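Local coordinates for alpha-l-arabinofuranosidase domain protein (Thermotoga maritima, PDB 4ATW) that hydrolyses terminal non-reducing alpha-L-arabinofuranoside residues, probably releasing arabinose from plant cell-wall polysaccharides and their fragments, at residues V284-S289 against D298-I303; T183-A188 against N218-Q223; K430-Y435 against I461-E466. All coordinates share one frame; numbering follows the deposited sequence.

Contact 1: V284-S289 against D298-I303; sequences VWYRVS and DLKDGI
A sharp bend at chi3 (-89°) swings the guanidinium of Arg287 toward the start of helix 299-313, where Asp298 holds CG in the crowded position between its backbone N and carbonyl carbon (chi1 56°) and Asp301 keeps CG beside its own N. The two aspartates form a capping box: Asp301 OD2 takes a nearly straight bond from Asp298 N (3.1 Å) through its anti lone pair, while Asp301 N gives a weak, longer one to Asp298 OD1 (3.4 Å). Arg287 bridges both acids. Its NH2 meets Asp301 OD2 in the guanidinium plane, tip to tip, and NH1 reaches Asp298 OD2 at 3.2 Å, the guanidinium standing almost perpendicular to each carboxylate. Asp301 OD2 is thus gripped by two donors. The chain of Lys300, bent at chi3 and chi4, curls back so that NZ makes a salt bridge to Asp301 OD1 (2.9 Å), a weak one to Asp298 OD1 and a weak bond to Tyr286 OH (3.3 Å). Tyr286 also places CE1 over the centre of one face of the guanidinium, 3.4 Å above its plane. An alanine in place of Asp298 would remove the capping acceptor and a partner of both Arg287 NH1 and Lys300 NZ, and would probably loosen the helix start and leave these neighbouring positive charges less well balanced. Glu295 pairs with Arg287 NE, and Asp241 bonds Tyr286 OH. The network fastens the loop leaving strand 276-284 to the first turn of helix 299-313, with Lys300 and Asp301 resting on Thr246 of helix 243-247.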
# COMPACT_ATOMS: atom_id res chain seq x y z
N VAL A 284 2.52 -6.48 7.78
CA VAL A 284 2.67 -7.47 8.83
C VAL A 284 2.69 -6.63 10.07
O VAL A 284 3.24 -5.55 10.06
CB VAL A 284 4.00 -8.19 8.70
CG1 VAL A 284 4.36 -8.82 10.01
CG2 VAL A 284 3.93 -9.19 7.56
N TRP A 285 2.06 -7.12 11.11
CA TRP A 285 2.04 -6.37 12.35
C TRP A 285 1.54 -7.27 13.46
O TRP A 285 0.34 -7.56 13.55
CB TRP A 285 1.14 -5.16 12.18
CG TRP A 285 0.89 -4.41 13.45
CD1 TRP A 285 1.63 -4.47 14.60
CD2 TRP A 285 -0.16 -3.47 13.70
NE1 TRP A 285 1.10 -3.63 15.54
CE2 TRP A 285 0.00 -3.00 15.02
CE3 TRP A 285 -1.22 -2.98 12.93
CZ2 TRP A 285 -0.85 -2.07 15.59
CZ3 TRP A 285 -2.06 -2.06 13.51
CH2 TRP A 285 -1.87 -1.61 14.83
N TYR A 286 2.45 -7.72 14.32
CA TYR A 286 2.01 -8.57 15.40
C TYR A 286 2.86 -8.33 16.65
O TYR A 286 2.38 -8.49 17.77
CB TYR A 286 1.96 -10.03 14.92
CG TYR A 286 3.30 -10.63 14.62
CD1 TYR A 286 4.05 -10.21 13.52
CD2 TYR A 286 3.85 -11.60 15.45
CE1 TYR A 286 5.31 -10.75 13.25
CE2 TYR A 286 5.11 -12.15 15.21
CZ TYR A 286 5.83 -11.73 14.10
OH TYR A 286 7.04 -12.32 13.84
N ARG A 287 4.09 -7.90 16.44
CA ARG A 287 5.02 -7.70 17.53
C ARG A 287 4.83 -6.52 18.47
O ARG A 287 4.73 -6.68 19.67
CB ARG A 287 6.44 -7.67 16.94
CG ARG A 287 6.90 -9.01 16.38
CD ARG A 287 8.22 -8.92 15.65
NE ARG A 287 8.01 -8.60 14.25
CZ ARG A 287 8.42 -9.37 13.25
NH1 ARG A 287 9.08 -10.49 13.48
NH2 ARG A 287 8.14 -9.02 12.01
N VAL A 288 4.80 -5.32 17.92
CA VAL A 288 4.66 -4.12 18.71
C VAL A 288 3.19 -3.74 18.84
O VAL A 288 2.42 -3.87 17.90
CB VAL A 288 5.41 -2.95 18.04
CG1 VAL A 288 5.42 -1.74 18.93
CG2 VAL A 288 6.83 -3.38 17.68
N SER A 289 2.79 -3.27 20.00
CA SER A 289 1.42 -2.85 20.19
C SER A 289 1.38 -1.65 21.11
O SER A 289 0.71 -1.67 22.12
CB SER A 289 0.59 -3.99 20.77
OG SER A 289 1.30 -4.70 21.75
N ASP A 298 11.58 -8.56 9.42
CA ASP A 298 12.66 -9.42 8.98
C ASP A 298 12.31 -10.04 7.62
O ASP A 298 11.21 -9.83 7.10
CB ASP A 298 12.95 -10.50 10.02
CG ASP A 298 11.74 -11.33 10.36
OD1 ASP A 298 11.06 -11.79 9.42
OD2 ASP A 298 11.47 -11.53 11.55
N LEU A 299 13.26 -10.78 7.03
CA LEU A 299 13.06 -11.41 5.71
C LEU A 299 11.74 -12.17 5.55
O LEU A 299 11.13 -12.14 4.49
CB LEU A 299 14.22 -12.35 5.39
CG LEU A 299 14.13 -13.04 4.03
CD1 LEU A 299 14.22 -12.05 2.90
CD2 LEU A 299 15.24 -14.04 3.93
N LYS A 300 11.33 -12.87 6.61
CA LYS A 300 10.08 -13.61 6.62
C LYS A 300 8.99 -12.66 6.14
O LYS A 300 8.29 -12.96 5.16
CB LYS A 300 9.76 -14.05 8.04
CG LYS A 300 8.39 -14.67 8.23
CD LYS A 300 8.13 -15.04 9.71
CE LYS A 300 7.47 -13.92 10.54
NZ LYS A 300 8.31 -12.73 10.84
N ASP A 301 8.86 -11.52 6.82
CA ASP A 301 7.86 -10.52 6.50
C ASP A 301 8.03 -9.97 5.11
O ASP A 301 7.04 -9.72 4.41
CB ASP A 301 7.92 -9.40 7.51
CG ASP A 301 7.85 -9.90 8.93
OD1 ASP A 301 6.96 -10.74 9.22
OD2 ASP A 301 8.68 -9.47 9.75
N GLY A 302 9.27 -9.78 4.70
CA GLY A 302 9.53 -9.26 3.36
C GLY A 302 9.01 -10.19 2.26
O GLY A 302 8.56 -9.73 1.19
N ILE A 303 9.09 -11.49 2.51
CA ILE A 303 8.60 -12.47 1.55
C ILE A 303 7.09 -12.33 1.45
O ILE A 303 6.53 -12.36 0.36
CB ILE A 303 8.98 -13.91 1.98
CG1 ILE A 303 10.50 -14.11 1.82
CG2 ILE A 303 8.17 -14.94 1.21
CD1 ILE A 303 11.03 -13.84 0.43

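Contact 2: T183-A188 against N218-Q223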
# COMPACT_ATOMS: atom_id res chain seq x y z
N THR A 183 -22.26 3.41 13.61
CA THR A 183 -22.82 2.08 13.39
C THR A 183 -22.83 1.84 11.89
O THR A 183 -22.57 2.76 11.13
CB THR A 183 -24.29 1.97 13.85
OG1 THR A 183 -25.13 2.78 13.01
CG2 THR A 183 -24.42 2.40 15.27
N ALA A 184 -23.17 0.63 11.47
CA ALA A 184 -23.22 0.35 10.03
C ALA A 184 -24.17 1.32 9.34
O ALA A 184 -23.83 1.91 8.32
CB ALA A 184 -23.66 -1.08 9.79
N ASP A 185 -25.35 1.54 9.89
CA ASP A 185 -26.25 2.44 9.20
C ASP A 185 -25.86 3.90 9.31
O ASP A 185 -26.03 4.65 8.35
CB ASP A 185 -27.69 2.24 9.66
CG ASP A 185 -28.31 1.00 9.03
OD1 ASP A 185 -28.85 1.12 7.91
OD2 ASP A 185 -28.24 -0.10 9.64
N GLU A 186 -25.32 4.30 10.45
CA GLU A 186 -24.91 5.70 10.60
C GLU A 186 -23.87 6.05 9.53
O GLU A 186 -24.04 6.99 8.76
CB GLU A 186 -24.34 5.94 12.01
CG GLU A 186 -25.29 5.52 13.09
CD GLU A 186 -24.81 5.88 14.47
OE1 GLU A 186 -23.62 5.59 14.78
OE2 GLU A 186 -25.64 6.43 15.24
N TYR A 187 -22.79 5.27 9.50
CA TYR A 187 -21.69 5.48 8.54
C TYR A 187 -22.15 5.30 7.10
O TYR A 187 -21.76 6.05 6.20
CB TYR A 187 -20.52 4.50 8.78
CG TYR A 187 -19.48 4.65 7.70
CD1 TYR A 187 -18.73 5.82 7.61
CD2 TYR A 187 -19.33 3.70 6.70
CE1 TYR A 187 -17.90 6.05 6.56
CE2 TYR A 187 -18.48 3.92 5.63
CZ TYR A 187 -17.77 5.11 5.58
OH TYR A 187 -16.98 5.45 4.51
N ALA A 188 -22.96 4.28 6.90
CA ALA A 188 -23.44 4.02 5.58
C ALA A 188 -24.15 5.24 5.02
O ALA A 188 -23.80 5.71 3.94
CB ALA A 188 -24.37 2.86 5.63
N ASN A 218 -20.11 -3.77 5.22
CA ASN A 218 -19.84 -3.60 3.80
C ASN A 218 -21.13 -3.53 2.99
O ASN A 218 -21.38 -2.57 2.25
CB ASN A 218 -19.03 -4.77 3.27
CG ASN A 218 -17.71 -4.89 3.93
OD1 ASN A 218 -17.17 -3.93 4.47
ND2 ASN A 218 -17.16 -6.10 3.88
N LEU A 219 -21.94 -4.55 3.13
CA LEU A 219 -23.22 -4.64 2.43
C LEU A 219 -24.12 -3.39 2.62
O LEU A 219 -24.81 -2.92 1.71
CB LEU A 219 -23.93 -5.90 2.89
CG LEU A 219 -24.20 -7.00 1.86
CD1 LEU A 219 -23.34 -6.91 0.64
CD2 LEU A 219 -23.95 -8.29 2.54
N ARG A 220 -24.08 -2.82 3.82
CA ARG A 220 -24.87 -1.65 4.07
C ARG A 220 -24.22 -0.43 3.50
O ARG A 220 -24.87 0.53 3.21
CB ARG A 220 -25.09 -1.47 5.53
CG ARG A 220 -26.24 -0.58 5.76
CD ARG A 220 -27.21 -1.28 6.61
NE ARG A 220 -27.90 -2.35 5.91
CZ ARG A 220 -28.51 -3.36 6.53
NH1 ARG A 220 -28.49 -3.45 7.87
NH2 ARG A 220 -29.20 -4.25 5.83
N VAL A 221 -22.92 -0.47 3.33
CA VAL A 221 -22.24 0.67 2.74
C VAL A 221 -22.46 0.59 1.27
O VAL A 221 -22.83 1.57 0.64
CB VAL A 221 -20.70 0.66 3.00
CG1 VAL A 221 -20.01 1.75 2.21
CG2 VAL A 221 -20.43 0.84 4.47
N LEU A 222 -22.23 -0.56 0.69
CA LEU A 222 -22.41 -0.68 -0.74
C LEU A 222 -23.85 -0.39 -1.13
O LEU A 222 -24.12 0.24 -2.16
CB LEU A 222 -22.03 -2.07 -1.21
CG LEU A 222 -20.53 -2.30 -1.06
CD1 LEU A 222 -20.25 -3.75 -0.76
CD2 LEU A 222 -19.86 -1.87 -2.34
N GLN A 223 -24.77 -0.82 -0.28
CA GLN A 223 -26.19 -0.64 -0.58
C GLN A 223 -26.65 0.80 -0.54
O GLN A 223 -27.53 1.19 -1.25
CB GLN A 223 -27.01 -1.45 0.40
CG GLN A 223 -27.64 -2.67 -0.20
CD GLN A 223 -28.07 -3.67 0.84
OE1 GLN A 223 -28.48 -3.30 1.95
NE2 GLN A 223 -27.99 -4.94 0.50
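This is a helix-helix contact on the outside of the (β/α)8 barrel, between the helices that follow its fourth and fifth strands. Helices 184-196 and 215-225 come after strands 166-169 and 206-209, neighbours in the parallel sheet, and so they run side by side in the same general direction. Over the segments in question their axes cross at -30° and approach to 8.7 Å. The small side chain of Ala188 sits where the two backbones come nearest, its CA 4.6 Å from Val221 CA, and its CB rests on Arg220, 3.4 Å from its O and 3.9 Å from its CG. On the inner side Tyr187 holds CG anti to its backbone N (chi1 175°), which sends the ring down toward the barrel strands. There its OH is hydrogen-bonded to Ile169 O and Val210 N, and the ring lies almost parallel to that of Trp217; this fixes the tyrosine between helix and sheet. Val221, like Tyr187, packs on Ala209 of strand 206-209. On the outer side the bends at chi2 and chi3 of Arg220 lay its chain obliquely across Asp185. The charged pair is loose: Asp185 OD2 and Arg220 NH1 form a long salt bridge of 3.8 Å, and the carboxylate sits against the aliphatic CD instead. Thr183 starts helix 184-196 with a capping box, its N donating to Glu186 OE1 and its OG1, whose position is less certain, accepting from Glu186 N. Deeper between the helices, Val221 CG2 comes to the edge of the Tyr187 ring, near its plane, 3.8 Å from both CD2 and CE2 of that tyrosine.

Contact 3: K430-Y435 against I461-E466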
# COMPACT_ATOMS: atom_id res chain seq x y z
N LYS A 430 17.96 -15.78 -25.52
CA LYS A 430 18.38 -14.43 -25.15
C LYS A 430 19.26 -14.52 -23.90
O LYS A 430 19.43 -15.59 -23.31
CB LYS A 430 17.17 -13.53 -24.86
CG LYS A 430 15.84 -14.14 -25.25
CD LYS A 430 15.54 -14.04 -26.74
CE LYS A 430 14.95 -12.70 -27.07
NZ LYS A 430 14.30 -12.76 -28.41
N LYS A 431 19.83 -13.39 -23.50
CA LYS A 431 20.69 -13.37 -22.34
C LYS A 431 20.04 -12.53 -21.24
O LYS A 431 20.51 -11.44 -20.92
CB LYS A 431 22.05 -12.77 -22.71
CG LYS A 431 23.21 -13.28 -21.86
CD LYS A 431 23.58 -14.72 -22.25
CE LYS A 431 24.11 -14.80 -23.68
NZ LYS A 431 24.16 -16.20 -24.20
N ALA A 432 18.96 -13.05 -20.68
CA ALA A 432 18.24 -12.36 -19.61
C ALA A 432 19.03 -12.25 -18.29
O ALA A 432 19.97 -13.01 -18.04
CB ALA A 432 16.93 -13.08 -19.36
N THR A 433 18.64 -11.31 -17.44
CA THR A 433 19.28 -11.11 -16.14
C THR A 433 18.23 -11.28 -15.02
O THR A 433 17.13 -10.76 -15.14
CB THR A 433 19.95 -9.72 -16.09
OG1 THR A 433 19.97 -9.25 -14.74
CG2 THR A 433 19.23 -8.72 -17.03
N VAL A 434 18.55 -12.01 -13.96
CA VAL A 434 17.57 -12.21 -12.88
C VAL A 434 17.92 -11.52 -11.58
O VAL A 434 19.01 -11.72 -11.02
CB VAL A 434 17.33 -13.72 -12.52
CG1 VAL A 434 17.24 -14.55 -13.77
CG2 VAL A 434 18.40 -14.26 -11.56
N TYR A 435 16.98 -10.71 -11.08
CA TYR A 435 17.22 -10.03 -9.82
C TYR A 435 16.47 -10.78 -8.77
O TYR A 435 15.26 -10.87 -8.84
CB TYR A 435 16.73 -8.60 -9.85
CG TYR A 435 17.19 -7.86 -11.07
CD1 TYR A 435 16.53 -8.04 -12.28
CD2 TYR A 435 18.26 -6.99 -11.01
CE1 TYR A 435 16.93 -7.35 -13.42
CE2 TYR A 435 18.69 -6.30 -12.15
CZ TYR A 435 18.02 -6.48 -13.36
OH TYR A 435 18.40 -5.80 -14.49
N ILE A 461 21.89 -14.73 -17.16
CA ILE A 461 21.48 -16.06 -17.59
C ILE A 461 21.19 -16.13 -19.08
O ILE A 461 20.91 -15.12 -19.74
CB ILE A 461 20.21 -16.54 -16.85
CG1 ILE A 461 20.56 -16.91 -15.42
CG2 ILE A 461 19.59 -17.75 -17.54
CD1 ILE A 461 19.41 -17.54 -14.71
N THR A 462 21.28 -17.35 -19.60
CA THR A 462 20.98 -17.61 -20.98
C THR A 462 19.63 -18.29 -20.84
O THR A 462 19.51 -19.27 -20.09
CB THR A 462 22.00 -18.58 -21.60
OG1 THR A 462 22.14 -19.72 -20.74
CG2 THR A 462 23.36 -17.89 -21.80
N VAL A 463 18.61 -17.76 -21.51
CA VAL A 463 17.28 -18.34 -21.44
C VAL A 463 16.77 -18.72 -22.83
O VAL A 463 17.19 -18.15 -23.83
CB VAL A 463 16.29 -17.35 -20.79
CG1 VAL A 463 16.79 -16.93 -19.41
CG2 VAL A 463 16.08 -16.15 -21.69
N ASP A 464 15.86 -19.70 -22.89
CA ASP A 464 15.29 -20.16 -24.16
C ASP A 464 13.80 -20.46 -23.97
O ASP A 464 13.31 -20.47 -22.85
CB ASP A 464 16.01 -21.44 -24.63
CG ASP A 464 15.92 -21.66 -26.16
OD1 ASP A 464 14.91 -21.26 -26.78
OD2 ASP A 464 16.86 -22.26 -26.72
N THR A 465 13.11 -20.71 -25.09
CA THR A 465 11.68 -21.03 -25.08
C THR A 465 11.32 -22.03 -23.98
O THR A 465 10.19 -22.11 -23.50
CB THR A 465 11.28 -21.62 -26.43
OG1 THR A 465 11.47 -20.61 -27.43
CG2 THR A 465 9.83 -22.17 -26.41
N GLU A 466 12.32 -22.79 -23.58
CA GLU A 466 12.15 -23.74 -22.52
C GLU A 466 13.47 -23.77 -21.75
O GLU A 466 14.55 -23.83 -22.35
CB GLU A 466 11.83 -25.10 -23.12
CG GLU A 466 11.59 -26.18 -22.10
CD GLU A 466 10.19 -26.15 -21.54
OE1 GLU A 466 9.24 -26.22 -22.35
OE2 GLU A 466 10.06 -26.05 -20.29
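Peptide units, not rings, are the flat groups that meet between 430-435 and 461-466; the aromatic ring of Tyr435 stacks instead on His356. Lys430 N lies in the plane of the Val463 carbonyl, bonding to Val463 O at 3.0 Å, whereas Val463 N approaches Lys430 O from above that carbonyl's plane, at 2.9 Å. Farther along, Ile461 N meets Ala432 O nearly along the C=O axis. Lys430 O also receives a CH contact from Thr462 CA, so that two neighbouring residues converge on one oxygen. The reciprocal bonds make Lys430 and Val463 an antiparallel hydrogen-bonded pair, a single β bridge that joins the run into strand 433-438 to the loop before strand 466-468. This lies in the C-terminal β-sandwich that accompanies the barrel in arabinofuranosidases of glycoside hydrolase family 51. Ala432 and Val463 both rest on Val481 of strand 475-481, and Ala432 CB sits 3.9 Å from each of CG1 and CG2 of Val463. Next to them, the side chains of Val434 and Ile461 cross obliquely, Val434 CG1 touching Ile461 CD1 at 3.8 Å, while Val434 packs on Ile479 of the same strand. Lys431 and Thr462 belong to the solvent side. Bends at chi2 and chi3 of the lysine lay its chain alongside Thr462, pointing the same way, with CD and NZ against the methyl CG2. That methyl is anti to the carbonyl carbon, and the threonine OG1 takes the crowded position (chi1 50°). Lys430 touches Val463 CG2 through its CG, but its NZ leads off to a weak bond with Leu427 O.

Overall arrangement
From the N terminus, contact 2 comes first: residues 183-188 and 218-223 close a loop of 29 residues that carries the fifth barrel strand, 206-209, and tie two successive outer helices together. Contact 1 then closes a short loop of eight residues without helix or strand, binding the end of the seventh strand to the helix that follows. Contact 3 closes a 25-residue excursion containing strand 455-457 within the C-terminal β-sandwich. The three follow in series, and none nests in or crosses another. Contacts 2 and 3 lie on opposite sides of the chain's centre, their centres about 51 Å apart; the centre of contact 1 is about 32 and 33 Å from theirs.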